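Local coordinates for Myo-inositol dehydrogenase (PDB 3EUW) that oxidises myo-inositol as a dehydrogenase of the Gfo/Idh/MocA family, probably with NAD+ as the hydride acceptor, at the interface of chains A and B. Residues are numbered along the deposited sequence; one frame, centred on the assembly and turned at random. Chains: chain A/B, Myo-inositol dehydrogenase.

Contact 1: the interface of chains A and B. Residues chain A 137, 142, 249-250; chain B 260-262.
A:Leu250 in strand 248-252 and B:Lys262 in strand 260-263 form an antiparallel bridge between the two chains, close enough to put the A:Leu250 CA 3.3 Å from the carbonyl O of B:Arg261. Beyond the bridge, the side chains of A:Leu250 and B:Lys262 run side by side in the same direction, and the A:Leu250 methyl CD2 touches the B:Lys262 CB at 3.5 Å. The same CD2 also sits 4.0 Å above the centre of the A:Arg137 guanidinium plane, so one leucine methyl packs against both the lysine stem and an arginine face. B:Lys262 is extended at first and then bends at CG-CD (chi3 65°), which turns its amine towards A:Glu142. The resulting salt bridge, B:Lys262 NZ to the carboxylate OE2 of A:Glu142, measures 2.8 Å and reaches the anti side of that oxygen. On its syn side A:Glu142 OE2 accepts from A:Arg137 NH2 at 2.6 Å, the bond nearly straight (178° at H). A:Arg137 NE completes a side-on, two-nitrogen grip with a 2.9 Å bond to A:Glu142 OE1. Both acceptors lie in the guanidinium plane, which fixes its rotation, although the nitrogens approach tilted out of the carboxylate plane. Placed between the arginine and the lysine, OE2 would be expected to offset their like charges. A:Arg137 NH1 lies 3.0 Å from water 1, which also approaches the backbone O of B:Val260. NH1 packs as well against the B:Val260 methyl CG1, the two side chains coming from opposite directions. In the fold, helix 129-139 brings A:Arg137 over strand 248-252 of the C-terminal domain sheet, whose edge is extended by the partner's strand 260-263.

Contact 2: the interface of chains A and B. Residues chain A 258, 260, 262, 272; chain B 133-134, 137, 250.
Water 2 is gripped from both chains, most closely by the A:Asp272 carboxylate, whose OD1 lies 2.6 Å from it. B:Arg137 NH1 holds water 2 at 3.0 Å, and the backbone O of A:Val260 is a third partner. The water lies in the guanidinium plane, at its edge, and the angle of 167° at the arginine hydrogen marks a nearly straight bond. The site belongs to the C-terminal sheet domain typical of the Gfo/Idh/MocA family. A looser salt bridge runs beside the water, with NH1 of B:Arg137 3.8 Å from OD1 of A:Asp272 and the two flat groups turned 46° apart. In the second shell, OD2 of A:Asp272 appears to accept from the A:Thr258 hydroxyl OG1 and may steady the acid, but the pair is modelled very short and is doubtful in detail. OG1 of A:Thr258 accepts the backbone N-H of A:Val260 at 3.2 Å, which would tie the start of strand 260-263 to A:Asp272. A:Val260 CG1, anti to the backbone N (chi1 -177°), meets CD2 of B:Leu250 at 3.8 Å and lies near B:Arg137 NH1 and B:Ile134. A:Val260 CG2 makes the shorter contact with B:Ile134, 3.7 Å from its CG1 on helix 129-139. B:Ala133, one turn before B:Arg137 on that helix, adds its methyl near the same valine. Across the guanidinium, the A:Lys262 CD lies 4.0 Å from B:Arg137 NH2.

Contact 1: the interface of chains A and B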
# COMPACT_ATOMS: atom_id res chain seq x y z
N ARG A 137 6.50 -4.53 20.62
CA ARG A 137 5.91 -5.74 20.08
C ARG A 137 7.00 -6.79 19.88
O ARG A 137 6.77 -7.98 20.08
CB ARG A 137 5.16 -5.43 18.78
CG ARG A 137 3.96 -4.50 19.03
CD ARG A 137 3.30 -4.04 17.73
NE ARG A 137 2.71 -5.15 16.98
CZ ARG A 137 2.08 -5.01 15.82
NH1 ARG A 137 1.96 -3.82 15.26
NH2 ARG A 137 1.58 -6.08 15.21
N GLU A 142 6.26 -11.03 19.63
CA GLU A 142 5.35 -11.13 18.49
C GLU A 142 5.97 -11.71 17.23
O GLU A 142 5.29 -12.35 16.44
CB GLU A 142 4.72 -9.77 18.18
CG GLU A 142 3.44 -9.90 17.39
CD GLU A 142 2.64 -8.61 17.30
OE1 GLU A 142 2.74 -7.78 18.22
OE2 GLU A 142 1.90 -8.44 16.31
N MSE A 249 8.17 -10.38 10.56
CA MSE A 249 8.82 -9.09 10.43
C MSE A 249 7.86 -7.97 10.75
O MSE A 249 6.67 -8.07 10.48
CB MSE A 249 9.35 -8.86 9.01
CG MSE A 249 9.52 -7.36 8.63
SE MSE A 249 10.25 -7.19 6.87
CE MSE A 249 8.72 -7.67 5.75
N LEU A 250 8.40 -6.91 11.32
CA LEU A 250 7.64 -5.72 11.67
C LEU A 250 8.40 -4.59 11.01
O LEU A 250 9.60 -4.44 11.23
CB LEU A 250 7.60 -5.52 13.18
CG LEU A 250 6.68 -6.48 13.94
CD1 LEU A 250 6.88 -6.34 15.42
CD2 LEU A 250 5.22 -6.19 13.56
N VAL B 260 3.12 0.90 11.29
CA VAL B 260 3.67 -0.43 11.46
C VAL B 260 2.91 -1.48 10.67
O VAL B 260 1.69 -1.42 10.55
CB VAL B 260 3.67 -0.87 12.95
CG1 VAL B 260 4.23 -2.30 13.07
CG2 VAL B 260 4.49 0.11 13.78
N ARG B 261 3.65 -2.44 10.12
CA ARG B 261 3.04 -3.53 9.38
C ARG B 261 3.74 -4.82 9.77
O ARG B 261 4.97 -4.87 9.87
CB ARG B 261 3.17 -3.31 7.88
CG ARG B 261 2.28 -2.18 7.33
CD ARG B 261 2.58 -1.93 5.87
NE ARG B 261 1.85 -0.79 5.35
CZ ARG B 261 0.59 -0.83 4.95
NH1 ARG B 261 -0.08 -1.97 5.01
NH2 ARG B 261 0.01 0.27 4.49
N LYS B 262 2.95 -5.86 10.01
CA LYS B 262 3.50 -7.15 10.39
C LYS B 262 3.42 -8.12 9.21
O LYS B 262 2.47 -8.10 8.42
CB LYS B 262 2.74 -7.72 11.59
CG LYS B 262 3.24 -9.10 12.01
CD LYS B 262 2.70 -9.54 13.36
CE LYS B 262 1.19 -9.73 13.32
NZ LYS B 262 0.73 -10.29 14.61
O HOH W 1 0.28 -3.20 12.83

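Contact 2: the interface of chains A and B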
# COMPACT_ATOMS: atom_id res chain seq x y z
N THR A 258 -1.05 13.68 4.15
CA THR A 258 -2.43 13.28 3.87
C THR A 258 -2.42 11.85 3.36
O THR A 258 -1.37 11.33 2.97
CB THR A 258 -3.09 14.16 2.76
OG1 THR A 258 -2.58 13.77 1.47
CG2 THR A 258 -2.82 15.64 2.97
N VAL A 260 -3.95 10.97 0.70
CA VAL A 260 -4.35 11.09 -0.69
C VAL A 260 -3.49 10.34 -1.71
O VAL A 260 -2.27 10.34 -1.64
CB VAL A 260 -4.41 12.57 -1.14
CG1 VAL A 260 -4.91 12.67 -2.58
CG2 VAL A 260 -5.33 13.35 -0.22
N LYS A 262 -3.28 9.57 -6.05
CA LYS A 262 -3.76 9.93 -7.37
C LYS A 262 -3.48 8.81 -8.37
O LYS A 262 -2.44 8.15 -8.32
CB LYS A 262 -3.11 11.23 -7.85
CG LYS A 262 -3.67 11.70 -9.19
CD LYS A 262 -3.19 13.10 -9.58
CE LYS A 262 -1.73 13.10 -9.96
NZ LYS A 262 -1.29 14.46 -10.37
N ASP A 272 1.57 11.62 -1.51
CA ASP A 272 2.35 12.84 -1.30
C ASP A 272 3.80 12.51 -0.99
O ASP A 272 4.12 11.39 -0.56
CB ASP A 272 1.86 13.67 -0.09
CG ASP A 272 0.36 13.88 -0.05
OD1 ASP A 272 -0.27 14.11 -1.10
OD2 ASP A 272 -0.18 13.83 1.08
N ALA B 133 -7.72 18.48 0.78
CA ALA B 133 -6.73 18.46 -0.29
C ALA B 133 -7.39 17.96 -1.57
O ALA B 133 -7.24 18.57 -2.63
CB ALA B 133 -5.56 17.55 0.08
N ILE B 134 -8.13 16.86 -1.48
CA ILE B 134 -8.80 16.32 -2.66
C ILE B 134 -9.76 17.34 -3.26
O ILE B 134 -9.83 17.50 -4.48
CB ILE B 134 -9.55 15.01 -2.34
CG1 ILE B 134 -8.54 13.92 -1.99
CG2 ILE B 134 -10.38 14.57 -3.55
CD1 ILE B 134 -9.17 12.56 -1.72
N ARG B 137 -7.51 20.09 -4.89
CA ARG B 137 -6.84 19.58 -6.08
C ARG B 137 -7.82 19.34 -7.22
O ARG B 137 -7.48 19.53 -8.39
CB ARG B 137 -6.06 18.32 -5.71
CG ARG B 137 -4.92 18.61 -4.73
CD ARG B 137 -4.19 17.35 -4.25
NE ARG B 137 -3.50 16.66 -5.34
CZ ARG B 137 -2.77 15.56 -5.17
NH1 ARG B 137 -2.62 15.04 -3.96
NH2 ARG B 137 -2.17 15.00 -6.22
N LEU B 250 -8.66 10.60 -7.54
CA LEU B 250 -8.06 10.98 -6.26
C LEU B 250 -8.84 10.33 -5.13
O LEU B 250 -10.06 10.50 -5.03
CB LEU B 250 -8.08 12.51 -6.06
CG LEU B 250 -7.09 13.33 -6.88
CD1 LEU B 250 -7.52 14.79 -6.92
CD2 LEU B 250 -5.70 13.18 -6.27
O HOH W 2 -1.01 12.68 -3.18

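Contact 1 and contact 2 are separated by about 28 Å between the centres of their C-alpha atoms and are related by the two-fold symmetry of the interface. A:Arg137, A:Leu250, B:Val260 and B:Lys262 of contact 1 return in contact 2 as B:Arg137, B:Leu250, A:Val260 and A:Lys262, so helix 129-139 and strand 248-252 of each subunit receive strand 260-263 of the other. A:Glu142 appears in contact 1, while A:Thr258 and A:Asp272 add the far flank of the incoming strand in contact 2. Reciprocal addition of a strand to the partner's sheet joins the subunits at two symmetric places, consistent with a dimeric unit within the deposited tetramer.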